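Local coordinates for protein nucleoside phosphorylase, putative (Trypanosoma brucei, PDB 3BJE) that acts as a homodimeric uridine phosphorylase, binding ribose 1-phosphate and uracil, with a calcium ion held between its subunits, at residues 95-100 / 171-176; 103-108 / 175-180; 228-231 / 235-238. All blocks are in the same frame, centred on the assembly; numbering follows the deposited sequence.

Contact 1: residues 95-100 / 171-176. With CA (calcium ion), chain G; R1P (1-O-phosphono-alpha-D-ribofuranose), chain C.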
ATOM      1  N   MET A  95       4.396   3.532  -0.328  1.00 17.66           N
ATOM      2  CA  MET A  95       3.302   3.826  -1.242  1.00 16.41           C
ATOM      3  C   MET A  95       1.969   3.381  -0.699  1.00 17.64           C
ATOM      4  O   MET A  95       1.845   2.252  -0.227  1.00 13.59           O
ATOM      5  CB  MET A  95       3.568   3.161  -2.588  1.00 16.18           C
ATOM      6  CG  MET A  95       4.871   3.584  -3.185  1.00 17.77           C
ATOM      7  SD  MET A  95       5.145   2.973  -4.848  1.00 18.02           S
ATOM      8  CE  MET A  95       5.568   1.271  -4.498  1.00 17.34           C
ATOM      9  N   GLY A  96       0.974   4.260  -0.759  1.00 15.98           N
ATOM     10  CA  GLY A  96      -0.404   3.857  -0.545  1.00 15.22           C
ATOM     11  C   GLY A  96      -1.116   4.254   0.738  1.00 15.94           C
ATOM     12  O   GLY A  96      -0.504   4.558   1.757  1.00 14.76           O
ATOM     13  N   VAL A  97      -2.443   4.268   0.640  1.00 16.64           N
ATOM     14  CA  VAL A  97      -3.315   4.622   1.755  1.00 14.25           C
ATOM     15  C   VAL A  97      -3.269   3.606   2.896  1.00 14.81           C
ATOM     16  O   VAL A  97      -3.517   3.939   4.051  1.00 16.27           O
ATOM     17  CB  VAL A  97      -4.790   4.818   1.304  1.00 14.84           C
ATOM     18  CG1 VAL A  97      -4.942   6.124   0.486  1.00 15.39           C
ATOM     19  CG2 VAL A  97      -5.321   3.584   0.554  1.00 15.12           C
ATOM     20  N   ASP A  98      -2.931   2.370   2.551  1.00 14.50           N
ATOM     21  CA  ASP A  98      -2.730   1.334   3.545  1.00 14.39           C
ATOM     22  C   ASP A  98      -1.513   1.652   4.402  1.00 15.98           C
ATOM     23  O   ASP A  98      -1.552   1.518   5.628  1.00 15.79           O
ATOM     24  CB  ASP A  98      -2.598  -0.036   2.874  1.00 15.42           C
ATOM     25  CG  ASP A  98      -1.450  -0.131   1.900  1.00 15.83           C
ATOM     26  OD1 ASP A  98      -1.127   0.833   1.178  1.00 14.02           O
ATOM     27  OD2 ASP A  98      -0.880  -1.215   1.786  1.00 16.48           O
ATOM     28  N   ASN A  99      -0.444   2.110   3.754  1.00 13.94           N
ATOM     29  CA  ASN A  99       0.768   2.569   4.459  1.00 13.70           C
ATOM     30  C   ASN A  99       0.468   3.780   5.337  1.00 15.60           C
ATOM     31  O   ASN A  99       0.986   3.921   6.457  1.00 15.93           O
ATOM     32  CB  ASN A  99       1.873   2.893   3.463  1.00 14.08           C
ATOM     33  CG  ASN A  99       2.453   1.646   2.805  1.00 13.66           C
ATOM     34  OD1 ASN A  99       1.722   0.785   2.277  1.00 13.68           O
ATOM     35  ND2 ASN A  99       3.782   1.542   2.841  1.00 15.44           N
ATOM     36  N   ILE A 100      -0.374   4.675   4.817  1.00 14.38           N
ATOM     37  CA  ILE A 100      -0.825   5.833   5.585  1.00 14.59           C
ATOM     38  C   ILE A 100      -1.568   5.390   6.848  1.00 15.82           C
ATOM     39  O   ILE A 100      -1.345   5.928   7.940  1.00 16.41           O
ATOM     40  CB  ILE A 100      -1.713   6.797   4.715  1.00 16.55           C
ATOM     41  CG1 ILE A 100      -0.919   7.445   3.560  1.00 16.25           C
ATOM     42  CG2 ILE A 100      -2.352   7.865   5.609  1.00 16.94           C
ATOM     43  CD1 ILE A 100       0.370   8.153   3.962  1.00 15.82           C
ATOM     44  N   ASP A 171      -9.731   4.410  -3.269  1.00 14.71           N
ATOM     45  CA  ASP A 171      -9.315   3.316  -2.429  1.00 13.57           C
ATOM     46  C   ASP A 171     -10.460   2.969  -1.472  1.00 13.54           C
ATOM     47  O   ASP A 171     -11.519   3.616  -1.499  1.00 15.68           O
ATOM     48  CB  ASP A 171      -8.113   3.771  -1.623  1.00 12.90           C
ATOM     49  CG  ASP A 171      -8.460   4.936  -0.711  1.00 15.46           C
ATOM     50  OD1 ASP A 171      -8.710   6.069  -1.209  1.00 14.70           O
ATOM     51  OD2 ASP A 171      -8.544   4.701   0.523  1.00 16.48           O
ATOM     52  N   ASN A 172     -10.248   1.974  -0.595  1.00 12.78           N
ATOM     53  CA  ASN A 172     -11.254   1.624   0.417  1.00 13.32           C
ATOM     54  C   ASN A 172     -10.760   1.635   1.857  1.00 14.38           C
ATOM     55  O   ASN A 172     -11.460   1.218   2.763  1.00 14.74           O
ATOM     56  CB  ASN A 172     -11.973   0.298   0.104  1.00 13.92           C
ATOM     57  CG  ASN A 172     -11.264  -0.940   0.638  1.00 13.03           C
ATOM     58  OD1 ASN A 172     -10.075  -0.894   0.953  1.00 13.99           O
ATOM     59  ND2 ASN A 172     -11.999  -2.078   0.703  1.00 12.99           N
ATOM     60  N   THR A 173      -9.584   2.199   2.091  1.00 14.73           N
ATOM     61  CA  THR A 173      -8.976   2.075   3.406  1.00 13.31           C
ATOM     62  C   THR A 173      -9.866   2.723   4.466  1.00 13.87           C
ATOM     63  O   THR A 173     -10.145   2.132   5.519  1.00 15.03           O
ATOM     64  CB  THR A 173      -7.553   2.640   3.382  1.00 16.11           C
ATOM     65  OG1 THR A 173      -6.735   1.731   2.630  1.00 14.99           O
ATOM     66  CG2 THR A 173      -6.979   2.809   4.812  1.00 18.67           C
ATOM     67  N   SER A 174     -10.345   3.931   4.178  1.00 13.54           N
ATOM     68  CA  SER A 174     -11.212   4.633   5.125  1.00 14.02           C
ATOM     69  C   SER A 174     -12.602   4.023   5.259  1.00 15.61           C
ATOM     70  O   SER A 174     -13.320   4.348   6.192  1.00 14.33           O
ATOM     71  CB  SER A 174     -11.306   6.126   4.787  1.00 15.30           C
ATOM     72  OG  SER A 174      -9.993   6.700   4.714  1.00 15.93           O
ATOM     73  N   LEU A 175     -13.002   3.119   4.363  1.00 15.97           N
ATOM     74  CA  LEU A 175     -14.268   2.420   4.573  1.00 14.94           C
ATOM     75  C   LEU A 175     -14.291   1.581   5.850  1.00 14.63           C
ATOM     76  O   LEU A 175     -15.362   1.242   6.325  1.00 15.79           O
ATOM     77  CB  LEU A 175     -14.649   1.548   3.367  1.00 15.76           C
ATOM     78  CG  LEU A 175     -14.949   2.205   2.028  1.00 15.49           C
ATOM     79  CD1 LEU A 175     -15.623   1.176   1.100  1.00 14.79           C
ATOM     80  CD2 LEU A 175     -15.805   3.449   2.134  1.00 14.74           C
ATOM     81  N   TYR A 176     -13.114   1.269   6.411  1.00 12.86           N
ATOM     82  CA  TYR A 176     -12.962   0.524   7.649  1.00 13.75           C
ATOM     83  C   TYR A 176     -13.044   1.464   8.856  1.00 14.21           C
ATOM     84  O   TYR A 176     -13.058   0.996   9.984  1.00 13.68           O
ATOM     85  CB  TYR A 176     -11.660  -0.295   7.601  1.00 13.25           C
ATOM     86  CG  TYR A 176     -11.880  -1.419   6.645  1.00 13.49           C
ATOM     87  CD1 TYR A 176     -12.518  -2.573   7.052  1.00 13.45           C
ATOM     88  CD2 TYR A 176     -11.569  -1.301   5.315  1.00 14.57           C
ATOM     89  CE1 TYR A 176     -12.825  -3.598   6.152  1.00 14.07           C
ATOM     90  CE2 TYR A 176     -11.868  -2.317   4.411  1.00 14.15           C
ATOM     91  CZ  TYR A 176     -12.482  -3.471   4.842  1.00 13.90           C
ATOM     92  OH  TYR A 176     -12.813  -4.462   3.948  1.00 13.87           O
TER
HETATM   93 CA    CA G 402       0.909   0.073   0.096  1.00 13.12          CA
HETATM   94  C5  R1P C 401       3.855   5.986  -7.048  1.00 22.94           C
HETATM   95  O5  R1P C 401       4.923   6.125  -7.997  1.00 20.82           O
HETATM   96  C4  R1P C 401       4.133   6.813  -5.807  1.00 21.45           C
HETATM   97  O4  R1P C 401       4.476   8.170  -6.141  1.00 28.06           O
HETATM   98  C1  R1P C 401       3.556   9.087  -5.539  1.00 27.13           C
HETATM   99  C2  R1P C 401       2.298   8.232  -5.308  1.00 24.34           C
HETATM  100  O2  R1P C 401       1.308   8.762  -4.396  1.00 19.17           O
HETATM  101  C3  R1P C 401       2.922   6.897  -4.894  1.00 21.59           C
HETATM  102  O3  R1P C 401       3.374   6.898  -3.530  1.00 20.92           O
HETATM  103  O1  R1P C 401       4.084   9.747  -4.340  1.00 24.69           O
HETATM  104  P   R1P C 401       5.581   9.699  -3.732  1.00 24.37           P
HETATM  105  O1P R1P C 401       5.663   8.211  -3.361  1.00 24.46           O
HETATM  106  O2P R1P C 401       5.517  10.628  -2.533  1.00 25.15           O
HETATM  107  O3P R1P C 401       6.573  10.070  -4.787  1.00 25.49           O
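The start of helix 97-112, where the dimer's calcium site is built, packs through Val97 against an Asx turn in the loop after strand 161-169. Val97 points toward that turn, and its CG2, set between backbone N and carbonyl carbon at chi1 -72°, does most of the touching: it lies 3.1 Å from Thr173 OG1, a tight approach, and 3.4 Å from Asp171 OD2. CG1, anti to the carbonyl carbon, reaches the Asp171 carboxylate more loosely. No hydrogen bond joins the two segments. Asp171 OD2 accepts from Thr173 N at 3.1 Å, on the anti side of the carboxylate and tilted 28° from its plane, and also bonds Tyr207 OH, while Asp171 OD1 is taken by Ser296 OG; Thr173 OG1 bonds mainly Ser248 of the second subunit. On the metal side, Met95 O, Asp98 OD1 and Asn99 OD1 each bind calcium at 2.4 Å, Asp98 OD2 at 2.8 Å. The same residues of the second subunit complete the site, so one ion bridges both chains. Met95 borders the sugar of the bound ribose 1-phosphate, CG 3.7 Å from R1P O3. Asn99 ND2 is held by Thr93 O and Glu75 OE2, so with OD1 on calcium both ends of the amide are held. Around this junction, helix 295-305 packs on Val97 through Ser296 and Ala297, and Thr246 of strand 239-246 touches both Val97 and Asp171.

Contact 2: residues 103-108 / 175-180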
ATOM      1  N   VAL A 103       0.983   4.315   9.392  1.00 15.63           N
ATOM      2  CA  VAL A 103       1.783   5.378   9.974  1.00 15.87           C
ATOM      3  C   VAL A 103       0.945   6.335  10.839  1.00 17.21           C
ATOM      4  O   VAL A 103       1.412   6.783  11.906  1.00 17.52           O
ATOM      5  CB  VAL A 103       2.556   6.125   8.867  1.00 15.56           C
ATOM      6  CG1 VAL A 103       3.310   7.338   9.430  1.00 19.73           C
ATOM      7  CG2 VAL A 103       3.559   5.171   8.211  1.00 18.06           C
ATOM      8  N   LEU A 104      -0.257   6.707  10.378  1.00 15.92           N
ATOM      9  CA  LEU A 104      -1.104   7.581  11.199  1.00 15.79           C
ATOM     10  C   LEU A 104      -1.557   6.924  12.512  1.00 16.50           C
ATOM     11  O   LEU A 104      -1.641   7.617  13.538  1.00 18.42           O
ATOM     12  CB  LEU A 104      -2.309   8.120  10.431  1.00 16.51           C
ATOM     13  CG  LEU A 104      -2.011   9.287   9.488  1.00 16.03           C
ATOM     14  CD1 LEU A 104      -3.299   9.621   8.736  1.00 18.35           C
ATOM     15  CD2 LEU A 104      -1.460  10.510  10.205  1.00 19.88           C
ATOM     16  N   ASN A 105      -1.860   5.624  12.512  1.00 16.32           N
ATOM     17  CA  ASN A 105      -2.176   4.933  13.772  1.00 15.90           C
ATOM     18  C   ASN A 105      -0.997   4.995  14.740  1.00 16.76           C
ATOM     19  O   ASN A 105      -1.181   5.227  15.940  1.00 17.52           O
ATOM     20  CB  ASN A 105      -2.538   3.472  13.499  1.00 16.22           C
ATOM     21  CG  ASN A 105      -4.013   3.278  13.280  1.00 17.50           C
ATOM     22  OD1 ASN A 105      -4.741   3.028  14.240  1.00 17.37           O
ATOM     23  ND2 ASN A 105      -4.467   3.419  12.034  1.00 16.77           N
ATOM     24  N   GLU A 106       0.207   4.814  14.207  1.00 16.65           N
ATOM     25  CA  GLU A 106       1.390   4.803  15.042  1.00 16.52           C
ATOM     26  C   GLU A 106       1.750   6.203  15.544  1.00 15.75           C
ATOM     27  O   GLU A 106       2.100   6.351  16.715  1.00 17.26           O
ATOM     28  CB  GLU A 106       2.535   4.065  14.335  1.00 16.71           C
ATOM     29  CG  GLU A 106       2.151   2.608  14.102  1.00 16.27           C
ATOM     30  CD  GLU A 106       3.221   1.755  13.465  1.00 16.23           C
ATOM     31  OE1 GLU A 106       4.326   2.253  13.181  1.00 20.78           O
ATOM     32  OE2 GLU A 106       2.950   0.559  13.244  1.00 16.46           O
ATOM     33  N   ILE A 107       1.604   7.218  14.689  1.00 15.78           N
ATOM     34  CA  ILE A 107       1.739   8.617  15.146  1.00 16.41           C
ATOM     35  C   ILE A 107       0.716   8.925  16.258  1.00 15.66           C
ATOM     36  O   ILE A 107       1.034   9.573  17.266  1.00 16.36           O
ATOM     37  CB  ILE A 107       1.592   9.614  13.968  1.00 16.60           C
ATOM     38  CG1 ILE A 107       2.830   9.560  13.055  1.00 17.53           C
ATOM     39  CG2 ILE A 107       1.339  11.053  14.487  1.00 18.15           C
ATOM     40  CD1 ILE A 107       2.603  10.223  11.683  1.00 18.75           C
ATOM     41  N   HIS A 108      -0.530   8.488  16.056  1.00 15.94           N
ATOM     42  CA  HIS A 108      -1.572   8.654  17.088  1.00 15.74           C
ATOM     43  C   HIS A 108      -1.163   8.080  18.427  1.00 16.40           C
ATOM     44  O   HIS A 108      -1.263   8.778  19.441  1.00 17.75           O
ATOM     45  CB  HIS A 108      -2.899   8.063  16.601  1.00 16.76           C
ATOM     46  CG  HIS A 108      -4.031   8.243  17.554  1.00 16.09           C
ATOM     47  ND1 HIS A 108      -4.302   9.454  18.150  1.00 17.28           N
ATOM     48  CD2 HIS A 108      -4.960   7.371  18.022  1.00 18.23           C
ATOM     49  CE1 HIS A 108      -5.348   9.317  18.952  1.00 19.47           C
ATOM     50  NE2 HIS A 108      -5.761   8.063  18.896  1.00 16.98           N
ATOM     51  N   LEU A 175     -13.002   3.119   4.363  1.00 15.97           N
ATOM     52  CA  LEU A 175     -14.268   2.420   4.573  1.00 14.94           C
ATOM     53  C   LEU A 175     -14.291   1.581   5.850  1.00 14.63           C
ATOM     54  O   LEU A 175     -15.362   1.242   6.325  1.00 15.79           O
ATOM     55  CB  LEU A 175     -14.649   1.548   3.367  1.00 15.76           C
ATOM     56  CG  LEU A 175     -14.949   2.205   2.028  1.00 15.49           C
ATOM     57  CD1 LEU A 175     -15.623   1.176   1.100  1.00 14.79           C
ATOM     58  CD2 LEU A 175     -15.805   3.449   2.134  1.00 14.74           C
ATOM     59  N   TYR A 176     -13.114   1.269   6.411  1.00 12.86           N
ATOM     60  CA  TYR A 176     -12.962   0.524   7.649  1.00 13.75           C
ATOM     61  C   TYR A 176     -13.044   1.464   8.856  1.00 14.21           C
ATOM     62  O   TYR A 176     -13.058   0.996   9.984  1.00 13.68           O
ATOM     63  CB  TYR A 176     -11.660  -0.295   7.601  1.00 13.25           C
ATOM     64  CG  TYR A 176     -11.880  -1.419   6.645  1.00 13.49           C
ATOM     65  CD1 TYR A 176     -12.518  -2.573   7.052  1.00 13.45           C
ATOM     66  CD2 TYR A 176     -11.569  -1.301   5.315  1.00 14.57           C
ATOM     67  CE1 TYR A 176     -12.825  -3.598   6.152  1.00 14.07           C
ATOM     68  CE2 TYR A 176     -11.868  -2.317   4.411  1.00 14.15           C
ATOM     69  CZ  TYR A 176     -12.482  -3.471   4.842  1.00 13.90           C
ATOM     70  OH  TYR A 176     -12.813  -4.462   3.948  1.00 13.87           O
ATOM     71  N   TYR A 177     -13.172   2.767   8.589  1.00 14.49           N
ATOM     72  CA  TYR A 177     -13.321   3.804   9.599  1.00 13.77           C
ATOM     73  C   TYR A 177     -14.621   4.585   9.376  1.00 14.87           C
ATOM     74  O   TYR A 177     -14.679   5.814   9.526  1.00 14.50           O
ATOM     75  CB  TYR A 177     -12.131   4.742   9.561  1.00 13.60           C
ATOM     76  CG  TYR A 177     -10.818   4.087   9.942  1.00 15.11           C
ATOM     77  CD1 TYR A 177     -10.245   4.316  11.180  1.00 13.66           C
ATOM     78  CD2 TYR A 177     -10.160   3.230   9.066  1.00 13.51           C
ATOM     79  CE1 TYR A 177      -9.067   3.715  11.543  1.00 13.35           C
ATOM     80  CE2 TYR A 177      -8.972   2.602   9.421  1.00 14.12           C
ATOM     81  CZ  TYR A 177      -8.413   2.860  10.670  1.00 14.75           C
ATOM     82  OH  TYR A 177      -7.215   2.300  11.060  1.00 15.23           O
ATOM     83  N   SER A 178     -15.679   3.834   9.053  1.00 14.70           N
ATOM     84  CA  SER A 178     -17.037   4.355   8.834  1.00 15.94           C
ATOM     85  C   SER A 178     -17.187   5.428   7.748  1.00 16.34           C
ATOM     86  O   SER A 178     -18.152   6.191   7.771  1.00 17.63           O
ATOM     87  CB  SER A 178     -17.611   4.879  10.144  1.00 16.06           C
ATOM     88  OG  SER A 178     -17.636   3.867  11.129  1.00 15.35           O
ATOM     89  N   ALA A 179     -16.284   5.476   6.771  1.00 15.68           N
ATOM     90  CA  ALA A 179     -16.386   6.519   5.731  1.00 15.70           C
ATOM     91  C   ALA A 179     -17.667   6.387   4.919  1.00 20.04           C
ATOM     92  O   ALA A 179     -18.170   7.379   4.398  1.00 23.00           O
ATOM     93  CB  ALA A 179     -15.166   6.527   4.832  1.00 17.53           C
ATOM     94  N   GLY A 180     -18.211   5.171   4.843  1.00 19.57           N
ATOM     95  CA  GLY A 180     -19.406   4.917   4.051  1.00 21.54           C
ATOM     96  C   GLY A 180     -20.667   5.471   4.676  1.00 23.32           C
ATOM     97  O   GLY A 180     -21.676   5.620   3.982  1.00 24.13           O
TER
HETATM   98  O   HOH W   1      -7.159   1.977  13.938  1.00 18.88           O
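The Tyr177 ring and the Asn105 amide stand with their planes 52° apart; the side chains come from opposite directions, and Asn105 ND2 meets the phenol oxygen obliquely to the ring. This is a buried polar link in the nucleoside phosphorylase fold, between helix 97-112 and the loop after strand 161-169. Asn105 ND2 donates to Tyr177 OH at 3.1 Å, with an N-H...O angle of 154° and the hydroxyl tilted slightly from the amide plane. Both groups share Glu101, one turn before Asn105 on the helix: its O accepts from Asn105 ND2 and its OE2 bonds Tyr177 OH. The amide nitrogen and the phenol oxygen are therefore gripped together from the helix. Tyr177 brings its hydroxyl here with CG anti to the carbonyl carbon (chi1 -65°), and Leu301 of helix 295-305 packs on its side chain. Phe261 of the second subunit packs against Asn105, placing the link close to the dimer interface. The other end of the amide joins through a water, which closes a small cycle of hydrogen bonds and probably limits rotation of the amide: it donates to Asn105 OD1 at 2.7 Å and to Tyr177 OH at 2.9 Å.

Contact 3: residues 228-231 / 235-238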
ATOM      1  N   ALA A 228       7.221  35.570  -5.122  1.00 21.76           N
ATOM      2  CA  ALA A 228       7.446  36.997  -4.865  1.00 21.37           C
ATOM      3  C   ALA A 228       8.903  37.304  -4.482  1.00 21.61           C
ATOM      4  O   ALA A 228       9.402  38.419  -4.720  1.00 21.97           O
ATOM      5  CB  ALA A 228       6.497  37.484  -3.779  1.00 21.50           C
ATOM      6  N   ALA A 229       9.578  36.310  -3.909  1.00 24.65           N
ATOM      7  CA  ALA A 229      10.935  36.470  -3.382  1.00 26.01           C
ATOM      8  C   ALA A 229      12.029  36.284  -4.426  1.00 26.51           C
ATOM      9  O   ALA A 229      13.205  36.491  -4.119  1.00 29.67           O
ATOM     10  CB  ALA A 229      11.164  35.502  -2.217  1.00 26.77           C
ATOM     11  N   THR A 230      11.666  35.883  -5.641  1.00 26.47           N
ATOM     12  CA  THR A 230      12.654  35.766  -6.714  1.00 28.51           C
ATOM     13  C   THR A 230      12.229  36.504  -7.978  1.00 30.00           C
ATOM     14  O   THR A 230      11.052  36.526  -8.336  1.00 32.66           O
ATOM     15  CB  THR A 230      12.987  34.297  -7.061  1.00 27.14           C
ATOM     16  OG1 THR A 230      14.065  34.270  -8.009  1.00 25.32           O
ATOM     17  CG2 THR A 230      11.754  33.543  -7.628  1.00 24.61           C
ATOM     18  N   GLY A 231      13.209  37.112  -8.637  1.00 30.48           N
ATOM     19  CA  GLY A 231      13.003  37.786  -9.911  1.00 31.71           C
ATOM     20  C   GLY A 231      13.554  36.953 -11.048  1.00 33.06           C
ATOM     21  O   GLY A 231      13.712  37.441 -12.162  1.00 34.70           O
ATOM     22  N   ASP A 235      13.369  30.113 -11.290  1.00 31.99           N
ATOM     23  CA  ASP A 235      13.164  29.690  -9.900  1.00 30.72           C
ATOM     24  C   ASP A 235      11.701  29.852  -9.461  1.00 25.31           C
ATOM     25  O   ASP A 235      11.394  29.687  -8.285  1.00 25.99           O
ATOM     26  CB  ASP A 235      14.113  30.469  -8.959  1.00 31.54           C
ATOM     27  CG  ASP A 235      14.075  29.966  -7.495  1.00 35.68           C
ATOM     28  OD1 ASP A 235      14.038  28.732  -7.256  1.00 35.92           O
ATOM     29  OD2 ASP A 235      14.092  30.818  -6.572  1.00 36.60           O
ATOM     30  N   LYS A 236      10.796  30.181 -10.383  1.00 22.98           N
ATOM     31  CA  LYS A 236       9.365  30.261 -10.035  1.00 19.88           C
ATOM     32  C   LYS A 236       8.753  28.859  -9.884  1.00 16.96           C
ATOM     33  O   LYS A 236       9.201  27.903 -10.522  1.00 20.45           O
ATOM     34  CB  LYS A 236       8.565  31.028 -11.083  1.00 20.10           C
ATOM     35  CG  LYS A 236       9.045  32.455 -11.321  1.00 21.76           C
ATOM     36  CD  LYS A 236       8.613  33.427 -10.230  1.00 22.52           C
ATOM     37  CE  LYS A 236       9.073  34.844 -10.573  1.00 23.35           C
ATOM     38  NZ  LYS A 236       8.743  35.851  -9.519  1.00 22.85           N
ATOM     39  N   GLN A 237       7.719  28.756  -9.060  1.00 17.90           N
ATOM     40  CA  GLN A 237       7.007  27.489  -8.882  1.00 16.94           C
ATOM     41  C   GLN A 237       5.538  27.709  -9.151  1.00 16.88           C
ATOM     42  O   GLN A 237       4.890  28.481  -8.452  1.00 18.16           O
ATOM     43  CB  GLN A 237       7.189  26.914  -7.469  1.00 18.06           C
ATOM     44  CG  GLN A 237       6.496  25.563  -7.247  1.00 17.93           C
ATOM     45  CD  GLN A 237       6.984  24.492  -8.203  1.00 18.20           C
ATOM     46  OE1 GLN A 237       8.192  24.256  -8.319  1.00 16.33           O
ATOM     47  NE2 GLN A 237       6.048  23.823  -8.888  1.00 15.34           N
ATOM     48  N   GLN A 238       5.020  27.049 -10.182  1.00 17.25           N
ATOM     49  CA  GLN A 238       3.606  27.123 -10.495  1.00 19.28           C
ATOM     50  C   GLN A 238       2.860  26.167  -9.567  1.00 17.32           C
ATOM     51  O   GLN A 238       3.384  25.117  -9.197  1.00 17.81           O
ATOM     52  CB  GLN A 238       3.353  26.771 -11.965  1.00 21.42           C
ATOM     53  CG  GLN A 238       3.964  27.787 -12.946  1.00 24.50           C
ATOM     54  CD  GLN A 238       3.747  27.426 -14.417  1.00 28.86           C
ATOM     55  OE1 GLN A 238       4.118  26.336 -14.868  1.00 38.16           O
ATOM     56  NE2 GLN A 238       3.158  28.351 -15.175  1.00 35.57           N
TER
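Lys236 reaches back across a surface loop to the backbone of Thr230: its NZ donates to Thr230 O at 2.7 Å, arriving nearly along the C=O axis (C=O...N angle 161°). The loop connects helix 213-228 to strand 239-246 in the nucleoside phosphorylase fold, and this bond draws its two limbs together. The lysine bends once, at chi2 (-77°), and then runs extended, which carries the ammonium group to the carbonyl. On the way its aliphatic part skirts the threonine methyl, Lys236 CD lying 4.1 Å from Thr230 CG2. Beside this, Asp235 lies against the same threonine. Its OD2 sits over the branch point, about equally close to Thr230 CB, OG1 and CG2, at 3.7 Å from each, and Asp235 CB makes a second touch, 3.9 Å from Thr230 OG1. The two side chains meet at a slant, in van der Waals contact. Thr230 OG1 accepts from Ser232 N, as in an ST turn inside the loop. In the next shell, the last turn of helix 213-228 fastens the returning limb: Asn227 O takes a second bond from Lys236 NZ, Asn227 OD1 accepts from Gln237 N, and His226 NE2 is hydrogen-bonded to Asp235 O. Farther out, Arg337 of helix 329-348 touches Asp235 and bonds Gln237 OE1, while Gln237 NE2 bonds Leu159 O. Two backbone carbonyls thus share the ammonium group, and the carbon next to it is drawn in as well, Lys236 CE lying 3.4 Å from Thr230 O.

How the contacts relate
From the N terminus, the lead-in and first turn of helix 97-112 supply the first segment of contact 1, and the helix further along supplies that of contact 2. After strands 142-151 and 161-169 the chain returns in the loop 171-180, closing both. The closures do not nest but cross: 95-100 precedes 103-108 and 171-176 precedes 175-180, the last two sharing Leu175 and Tyr176. Their centres are 8 Å apart, and Ser174 O to Ala179 N, at 3.2 Å, is a probable hydrogen bond between them. Both adjoin the second subunit. Contact 3 opens only afterwards and closes a short loop between helix 213-228 and strand 239-246, its centre about 35 Å from that of contact 1.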